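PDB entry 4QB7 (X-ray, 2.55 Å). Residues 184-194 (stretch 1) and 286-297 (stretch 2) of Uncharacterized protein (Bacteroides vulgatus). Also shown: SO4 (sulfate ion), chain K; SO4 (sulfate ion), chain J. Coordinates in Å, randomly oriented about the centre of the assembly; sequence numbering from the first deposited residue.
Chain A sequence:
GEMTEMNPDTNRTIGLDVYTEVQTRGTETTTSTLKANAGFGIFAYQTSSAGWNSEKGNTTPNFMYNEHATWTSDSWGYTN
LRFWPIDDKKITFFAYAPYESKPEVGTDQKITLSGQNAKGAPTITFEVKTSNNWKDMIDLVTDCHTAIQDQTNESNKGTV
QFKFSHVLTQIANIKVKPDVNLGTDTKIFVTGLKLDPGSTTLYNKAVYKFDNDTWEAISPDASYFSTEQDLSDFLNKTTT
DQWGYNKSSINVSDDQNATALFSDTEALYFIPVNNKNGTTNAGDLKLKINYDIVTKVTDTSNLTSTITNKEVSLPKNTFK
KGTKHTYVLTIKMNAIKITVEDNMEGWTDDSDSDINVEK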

ATOM      1  N   THR A 184       9.834 -31.024  21.872  1.00 44.47           N
ATOM      2  CA  THR A 184       9.379 -30.270  23.026  1.00 44.05           C
ATOM      3  C   THR A 184      10.460 -29.369  23.623  1.00 49.16           C
ATOM      4  O   THR A 184      10.132 -28.388  24.291  1.00 49.62           O
ATOM      5  N   ASP A 185      11.737 -29.694  23.382  1.00 45.12           N
ATOM      6  CA  ASP A 185      12.885 -29.045  24.004  1.00 42.73           C
ATOM      7  C   ASP A 185      13.604 -27.986  23.154  1.00 45.15           C
ATOM      8  O   ASP A 185      14.639 -27.468  23.603  1.00 44.39           O
ATOM      9  N   THR A 186      13.068 -27.651  21.961  1.00 38.74           N
ATOM     10  CA  THR A 186      13.667 -26.656  21.083  1.00 37.13           C
ATOM     11  C   THR A 186      12.579 -25.747  20.528  1.00 42.07           C
ATOM     12  O   THR A 186      11.482 -26.228  20.157  1.00 41.23           O
ATOM     13  N   LYS A 187      12.871 -24.410  20.521  1.00 38.44           N
ATOM     14  CA  LYS A 187      11.956 -23.402  19.983  1.00 38.59           C
ATOM     15  C   LYS A 187      12.739 -22.407  19.123  1.00 42.38           C
ATOM     16  O   LYS A 187      13.957 -22.297  19.269  1.00 41.09           O
ATOM     17  N   ILE A 188      12.069 -21.771  18.157  1.00 40.64           N
ATOM     18  CA  ILE A 188      12.685 -20.751  17.300  1.00 40.79           C
ATOM     19  C   ILE A 188      11.953 -19.450  17.570  1.00 43.05           C
ATOM     20  O   ILE A 188      10.713 -19.418  17.533  1.00 41.68           O
ATOM     21  N   PHE A 189      12.722 -18.376  17.796  1.00 39.11           N
ATOM     22  CA  PHE A 189      12.192 -17.033  18.045  1.00 37.59           C
ATOM     23  C   PHE A 189      12.763 -16.025  17.055  1.00 40.69           C
ATOM     24  O   PHE A 189      13.985 -15.956  16.892  1.00 40.06           O
ATOM     25  N   VAL A 190      11.896 -15.257  16.382  1.00 36.77           N
ATOM     26  CA  VAL A 190      12.370 -14.222  15.458  1.00 36.09           C
ATOM     27  C   VAL A 190      12.460 -12.920  16.268  1.00 43.99           C
ATOM     28  O   VAL A 190      11.527 -12.584  17.016  1.00 43.90           O
ATOM     29  N   THR A 191      13.615 -12.228  16.179  1.00 40.84           N
ATOM     30  CA  THR A 191      13.888 -11.034  16.986  1.00 39.80           C
ATOM     31  C   THR A 191      14.113  -9.775  16.139  1.00 45.25           C
ATOM     32  O   THR A 191      14.114  -8.662  16.671  1.00 48.27           O
ATOM     33  N   GLY A 192      14.339  -9.942  14.848  1.00 39.33           N
ATOM     34  CA  GLY A 192      14.618  -8.807  13.978  1.00 38.65           C
ATOM     35  C   GLY A 192      14.356  -9.104  12.521  1.00 41.49           C
ATOM     36  O   GLY A 192      14.380 -10.264  12.104  1.00 41.14           O
ATOM     37  N   LEU A 193      14.090  -8.053  11.749  1.00 37.24           N
ATOM     38  CA  LEU A 193      13.812  -8.134  10.322  1.00 36.76           C
ATOM     39  C   LEU A 193      14.094  -6.785   9.674  1.00 41.67           C
ATOM     40  O   LEU A 193      13.682  -5.747  10.193  1.00 41.35           O
ATOM     41  N   LYS A 194      14.833  -6.814   8.558  1.00 37.78           N
ATOM     42  CA  LYS A 194      15.162  -5.654   7.740  1.00 37.37           C
ATOM     43  C   LYS A 194      14.792  -5.949   6.293  1.00 41.49           C
ATOM     44  O   LYS A 194      14.865  -7.109   5.873  1.00 40.90           O
ATOM     45  N   LYS A 286      15.406  -8.130  -0.961  1.00 43.61           N
ATOM     46  CA  LYS A 286      15.792  -9.163   0.001  1.00 42.29           C
ATOM     47  C   LYS A 286      15.338  -8.816   1.404  1.00 45.21           C
ATOM     48  O   LYS A 286      15.117  -7.647   1.699  1.00 45.26           O
ATOM     49  N   LEU A 287      15.283  -9.818   2.285  1.00 41.45           N
ATOM     50  CA  LEU A 287      15.025  -9.662   3.710  1.00 40.83           C
ATOM     51  C   LEU A 287      16.301 -10.024   4.487  1.00 45.32           C
ATOM     52  O   LEU A 287      17.057 -10.867   4.032  1.00 46.86           O
ATOM     53  N   LYS A 288      16.541  -9.387   5.636  1.00 41.13           N
ATOM     54  CA  LYS A 288      17.638  -9.683   6.568  1.00 40.52           C
ATOM     55  C   LYS A 288      16.946 -10.089   7.862  1.00 46.53           C
ATOM     56  O   LYS A 288      16.220  -9.278   8.441  1.00 47.39           O
ATOM     57  N   ILE A 289      17.047 -11.369   8.247  1.00 42.24           N
ATOM     58  CA  ILE A 289      16.332 -11.879   9.413  1.00 40.30           C
ATOM     59  C   ILE A 289      17.293 -12.267  10.533  1.00 43.96           C
ATOM     60  O   ILE A 289      18.442 -12.681  10.278  1.00 42.88           O
ATOM     61  N   ASN A 290      16.807 -12.086  11.790  1.00 39.58           N
ATOM     62  CA  ASN A 290      17.504 -12.428  13.044  1.00 38.12           C
ATOM     63  C   ASN A 290      16.642 -13.402  13.818  1.00 40.33           C
ATOM     64  O   ASN A 290      15.454 -13.153  13.982  1.00 41.73           O
ATOM     65  N   TYR A 291      17.189 -14.509  14.258  1.00 35.56           N
ATOM     66  CA  TYR A 291      16.408 -15.508  14.991  1.00 34.89           C
ATOM     67  C   TYR A 291      17.301 -16.308  15.925  1.00 40.37           C
ATOM     68  O   TYR A 291      18.514 -16.397  15.715  1.00 38.87           O
ATOM     69  N   ASP A 292      16.683 -16.839  16.992  1.00 38.65           N
ATOM     70  CA  ASP A 292      17.318 -17.632  18.048  1.00 37.13           C
ATOM     71  C   ASP A 292      16.721 -19.007  18.096  1.00 40.14           C
ATOM     72  O   ASP A 292      15.498 -19.135  18.069  1.00 40.06           O
ATOM     73  N   ILE A 293      17.569 -20.045  18.126  1.00 37.76           N
ATOM     74  CA  ILE A 293      17.152 -21.451  18.259  1.00 37.57           C
ATOM     75  C   ILE A 293      17.496 -21.836  19.681  1.00 42.92           C
ATOM     76  O   ILE A 293      18.672 -21.891  20.038  1.00 44.66           O
ATOM     77  N   VAL A 294      16.468 -21.964  20.523  1.00 38.63           N
ATOM     78  CA  VAL A 294      16.616 -22.172  21.967  1.00 37.59           C
ATOM     79  C   VAL A 294      16.322 -23.598  22.335  1.00 43.17           C
ATOM     80  O   VAL A 294      15.212 -24.057  22.108  1.00 44.27           O
ATOM     81  N   THR A 295      17.311 -24.288  22.911  1.00 40.91           N
ATOM     82  CA  THR A 295      17.204 -25.670  23.387  1.00 40.90           C
ATOM     83  C   THR A 295      17.249 -25.682  24.924  1.00 44.10           C
ATOM     84  O   THR A 295      18.134 -25.071  25.518  1.00 42.68           O
ATOM     85  N   LYS A 296      16.308 -26.412  25.555  1.00 41.47           N
ATOM     86  CA  LYS A 296      16.202 -26.565  27.006  1.00 41.30           C
ATOM     87  C   LYS A 296      17.396 -27.300  27.607  1.00 48.41           C
ATOM     88  O   LYS A 296      17.825 -28.327  27.073  1.00 48.90           O
ATOM     89  N   VAL A 297      17.914 -26.782  28.729  1.00 45.51           N
ATOM     90  CA  VAL A 297      18.944 -27.451  29.503  1.00 44.93           C
ATOM     91  C   VAL A 297      18.269 -27.784  30.840  1.00 51.12           C
ATOM     92  O   VAL A 297      18.181 -28.956  31.203  1.00 52.24           O
TER

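The strongest side-chain polar contacts here run to a sulfate ion, probably from the crystallisation liquor, that sits where the pairing of the two antiparallel strands slips by one residue. Thr-191, in the p rotamer, donates from OG1 to O1 of the chain K sulfate at a very short 2.5 Å. Across from it Asn-290, rotamer m, donates from ND2 to sulfate O3 at 2.7 Å, with a second, weak bond from ND2 to sulfate O2 at 3.2 Å. The site lies at the bulge, where Thr-191 N bonds to Asn-290 O (3.0 Å) and Asn-290 N to Gly-192 O (3.1 Å), so two residues of one strand answer a single residue of the other. Gly-192 leaves the space open, since a CB there would clash with sulfate O3. A second sulfate, chain J, accepts from Tyr-291 OH through its O4 at 2.7 Å.

Between the strands themselves, one side-chain hydrogen bond forms: Thr-186 OG1 and Thr-295 OG1, both threonines in m, hydrogen-bond at 3.2 Å; at this pair the backbones do not bond to each other, and the two CA atoms are 4.3 Å apart. The main chain carries the rest, with reciprocal bonds such as Phe-189 N to Asp-292 O (2.9 Å) and Asp-292 N to Phe-189 O (2.8 Å) fixing the register.

Side chains alternate along each strand, with one interruption at the bulge, where Thr-191 points sideways. Thr-186, Ile-188, Val-190 and Leu-193 share a face with Thr-295, Ile-293, Tyr-291 and Ile-289. Along it, Thr-186 CG2 reaches Ile-293 CG2 (3.7 Å), and Ile-188 (m, t) sets CG1 4.2 Å from Ile-293 CG1 and CG2 4.0 Å from Tyr-291 CD2. The end of Tyr-291 (p) leads away from the partner strand, while its CB still packs 4.1 Å from CG2 of Val-190 (t). Leu-193 (t, p) brings its end nearer, placing CD1 4.0 Å from Ile-289 CG1 and 4.3 Å from Leu-287 CB.

The other face is more mixed. Phe-189, chi1 m, meets Val-294 (t) diagonally, its ring edge receiving CG2 at 3.7 Å from CD2. Asp-292 (m) lies with OD2 3.6 Å from Thr-191 CG2, its carboxylate satisfied elsewhere in the structure. Lys-194 and Lys-288 meet at their CB atoms, 3.9 Å apart, and their charged ends then leave the contact. Read for rules, one face is mostly apolar, with a threonine pair at one end and Tyr-291 within it; on the other, Lys-187, Lys-194 and Lys-288 lead their ends away, and Asp-292 is the buried exception.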

ATOM      1  CB  THR A 184       8.853 -31.253  24.101  1.00 51.50           C
ATOM      2  OG1 THR A 184       9.875 -32.182  24.495  1.00 53.79           O
ATOM      3  CG2 THR A 184       7.607 -31.999  23.661  1.00 42.64           C
ATOM      4  CB  ASP A 185      13.873 -30.127  24.421  1.00 43.48           C
ATOM      5  CG  ASP A 185      13.548 -30.756  25.767  1.00 55.44           C
ATOM      6  OD1 ASP A 185      12.329 -30.776  26.146  1.00 54.86           O
ATOM      7  OD2 ASP A 185      14.510 -31.223  26.461  1.00 62.30           O
ATOM      8  CB  THR A 186      14.489 -27.332  19.982  1.00 43.37           C
ATOM      9  OG1 THR A 186      15.602 -27.980  20.600  1.00 51.28           O
ATOM     10  CG2 THR A 186      15.019 -26.356  18.950  1.00 36.50           C
ATOM     11  CB  LYS A 187      11.165 -22.713  21.122  1.00 41.90           C
ATOM     12  CG  LYS A 187      10.279 -23.724  21.891  1.00 43.73           C
ATOM     13  CD  LYS A 187       9.350 -23.146  22.893  1.00 46.54           C
ATOM     14  CE  LYS A 187       8.560 -24.220  23.604  1.00 56.21           C
ATOM     15  NZ  LYS A 187       7.623 -24.941  22.692  1.00 73.29           N
ATOM     16  CB  ILE A 188      12.715 -21.063  15.767  1.00 44.22           C
ATOM     17  CG1 ILE A 188      13.409 -22.356  15.456  1.00 45.01           C
ATOM     18  CG2 ILE A 188      13.375 -19.903  14.956  1.00 44.13           C
ATOM     19  CD1 ILE A 188      13.313 -22.695  13.996  1.00 52.10           C
ATOM     20  CB  PHE A 189      12.501 -16.596  19.480  1.00 38.52           C
ATOM     21  CG  PHE A 189      11.917 -17.492  20.541  1.00 39.56           C
ATOM     22  CD1 PHE A 189      10.599 -17.331  20.964  1.00 41.77           C
ATOM     23  CD2 PHE A 189      12.686 -18.488  21.133  1.00 40.48           C
ATOM     24  CE1 PHE A 189      10.062 -18.163  21.952  1.00 42.16           C
ATOM     25  CE2 PHE A 189      12.153 -19.304  22.135  1.00 42.55           C
ATOM     26  CZ  PHE A 189      10.855 -19.121  22.553  1.00 40.69           C
ATOM     27  CB  VAL A 190      11.506 -14.117  14.183  1.00 37.48           C
ATOM     28  CG1 VAL A 190      11.849 -12.860  13.374  1.00 36.74           C
ATOM     29  CG2 VAL A 190      11.664 -15.375  13.331  1.00 35.90           C
ATOM     30  CB  THR A 191      15.132 -11.309  17.847  1.00 42.32           C
ATOM     31  OG1 THR A 191      16.207 -11.668  16.976  1.00 38.03           O
ATOM     32  CG2 THR A 191      14.925 -12.461  18.841  1.00 41.06           C
ATOM     33  CB  LEU A 193      12.355  -8.566  10.049  1.00 35.95           C
ATOM     34  CG  LEU A 193      12.014  -8.899   8.596  1.00 39.98           C
ATOM     35  CD1 LEU A 193      12.495 -10.273   8.208  1.00 40.12           C
ATOM     36  CD2 LEU A 193      10.563  -8.840   8.377  1.00 41.28           C
ATOM     37  CB  LYS A 194      16.664  -5.303   7.830  1.00 39.82           C
ATOM     38  CG  LYS A 194      17.128  -4.694   9.128  1.00 44.16           C
ATOM     39  CD  LYS A 194      18.602  -4.476   9.073  1.00 55.73           C
ATOM     40  CE  LYS A 194      19.171  -3.877  10.332  1.00 71.45           C
ATOM     41  NZ  LYS A 194      20.120  -2.766  10.022  1.00 84.05           N
ATOM     42  CB  LYS A 286      17.330  -9.331   0.034  1.00 44.35           C
ATOM     43  CG  LYS A 286      17.956  -9.862  -1.222  1.00 56.78           C
ATOM     44  CD  LYS A 286      19.455  -9.883  -1.055  1.00 61.78           C
ATOM     45  CE  LYS A 286      20.206  -9.429  -2.278  1.00 63.79           C
ATOM     46  NZ  LYS A 286      20.227 -10.492  -3.304  1.00 69.45           N
ATOM     47  CB  LEU A 287      13.857 -10.559   4.182  1.00 39.99           C
ATOM     48  CG  LEU A 287      12.466 -10.338   3.593  1.00 43.78           C
ATOM     49  CD1 LEU A 287      11.517 -11.405   4.116  1.00 44.42           C
ATOM     50  CD2 LEU A 287      11.912  -8.976   3.937  1.00 40.25           C
ATOM     51  CB  LYS A 288      18.601  -8.487   6.749  1.00 41.83           C
ATOM     52  CG  LYS A 288      19.359  -8.041   5.491  1.00 43.90           C
ATOM     53  CD  LYS A 288      20.290  -9.117   4.938  1.00 52.39           C
ATOM     54  CE  LYS A 288      21.237  -8.575   3.913  1.00 57.63           C
ATOM     55  NZ  LYS A 288      22.406  -7.938   4.555  1.00 66.25           N
ATOM     56  CB  ILE A 289      15.400 -13.046   9.002  1.00 42.92           C
ATOM     57  CG1 ILE A 289      14.328 -13.333  10.086  1.00 43.27           C
ATOM     58  CG2 ILE A 289      16.184 -14.288   8.561  1.00 42.56           C
ATOM     59  CD1 ILE A 289      13.176 -14.261   9.685  1.00 46.07           C
ATOM     60  CB  ASN A 290      17.752 -11.174  13.885  1.00 34.63           C
ATOM     61  CG  ASN A 290      18.678 -10.156  13.297  1.00 46.11           C
ATOM     62  OD1 ASN A 290      19.091 -10.222  12.140  1.00 44.79           O
ATOM     63  ND2 ASN A 290      19.060  -9.191  14.116  1.00 36.63           N
ATOM     64  CB  TYR A 291      15.597 -16.444  14.053  1.00 35.78           C
ATOM     65  CG  TYR A 291      16.416 -17.203  13.039  1.00 37.08           C
ATOM     66  CD1 TYR A 291      16.828 -16.599  11.855  1.00 39.23           C
ATOM     67  CD2 TYR A 291      16.746 -18.543  13.239  1.00 37.76           C
ATOM     68  CE1 TYR A 291      17.565 -17.301  10.901  1.00 42.63           C
ATOM     69  CE2 TYR A 291      17.496 -19.253  12.298  1.00 38.52           C
ATOM     70  CZ  TYR A 291      17.901 -18.626  11.128  1.00 47.88           C
ATOM     71  OH  TYR A 291      18.625 -19.298  10.179  1.00 50.60           O
ATOM     72  CB  ASP A 292      17.118 -16.923  19.403  1.00 38.39           C
ATOM     73  CG  ASP A 292      17.756 -15.543  19.495  1.00 47.43           C
ATOM     74  OD1 ASP A 292      18.769 -15.306  18.799  1.00 47.61           O
ATOM     75  OD2 ASP A 292      17.265 -14.710  20.298  1.00 51.90           O
ATOM     76  CB  ILE A 293      17.749 -22.394  17.189  1.00 40.80           C
ATOM     77  CG1 ILE A 293      17.537 -21.805  15.762  1.00 41.16           C
ATOM     78  CG2 ILE A 293      17.143 -23.829  17.325  1.00 39.60           C
ATOM     79  CD1 ILE A 293      18.370 -22.463  14.718  1.00 50.91           C
ATOM     80  CB  VAL A 294      15.673 -21.192  22.729  1.00 39.57           C
ATOM     81  CG1 VAL A 294      15.774 -21.370  24.242  1.00 39.34           C
ATOM     82  CG2 VAL A 294      15.950 -19.755  22.329  1.00 38.14           C
ATOM     83  CB  THR A 295      18.289 -26.568  22.767  1.00 49.42           C
ATOM     84  OG1 THR A 295      18.264 -26.460  21.344  1.00 51.00           O
ATOM     85  CG2 THR A 295      18.142 -28.024  23.163  1.00 46.15           C
ATOM     86  CB  LYS A 296      14.912 -27.326  27.359  1.00 42.42           C
ATOM     87  CG  LYS A 296      14.709 -27.607  28.833  1.00 44.62           C
ATOM     88  CD  LYS A 296      13.333 -28.148  29.110  1.00 47.12           C
ATOM     89  CE  LYS A 296      13.168 -28.515  30.560  1.00 47.38           C
ATOM     90  NZ  LYS A 296      11.756 -28.808  30.889  1.00 63.14           N
ATOM     91  CB  VAL A 297      20.261 -26.664  29.619  1.00 48.43           C
ATOM     92  CG1 VAL A 297      21.204 -27.333  30.622  1.00 48.29           C
ATOM     93  CG2 VAL A 297      20.935 -26.555  28.248  1.00 47.67           C
TER
HETATM   94  S   SO4 K 410      17.999  -8.896  17.428  0.50 47.95           S
HETATM   95  O1  SO4 K 410      17.941 -10.213  17.953  0.50 51.59           O
HETATM   96  O2  SO4 K 410      19.394  -8.576  17.221  0.50 47.83           O
HETATM   97  O3  SO4 K 410      17.320  -8.907  16.168  0.50 48.91           O
HETATM   98  O4  SO4 K 410      17.348  -7.942  18.373  0.50 48.97           O
HETATM   99  S   SO4 J 409      19.494 -22.898  10.395  0.60100.42           S
HETATM  100  O1  SO4 J 409      18.688 -23.927  11.053  0.60 99.75           O
HETATM  101  O2  SO4 J 409      20.883 -23.364  10.351  0.60101.72           O
HETATM  102  O3  SO4 J 409      18.982 -22.629   9.041  0.60 99.41           O
HETATM  103  O4  SO4 J 409      19.442 -21.664  11.153  0.60 99.89           O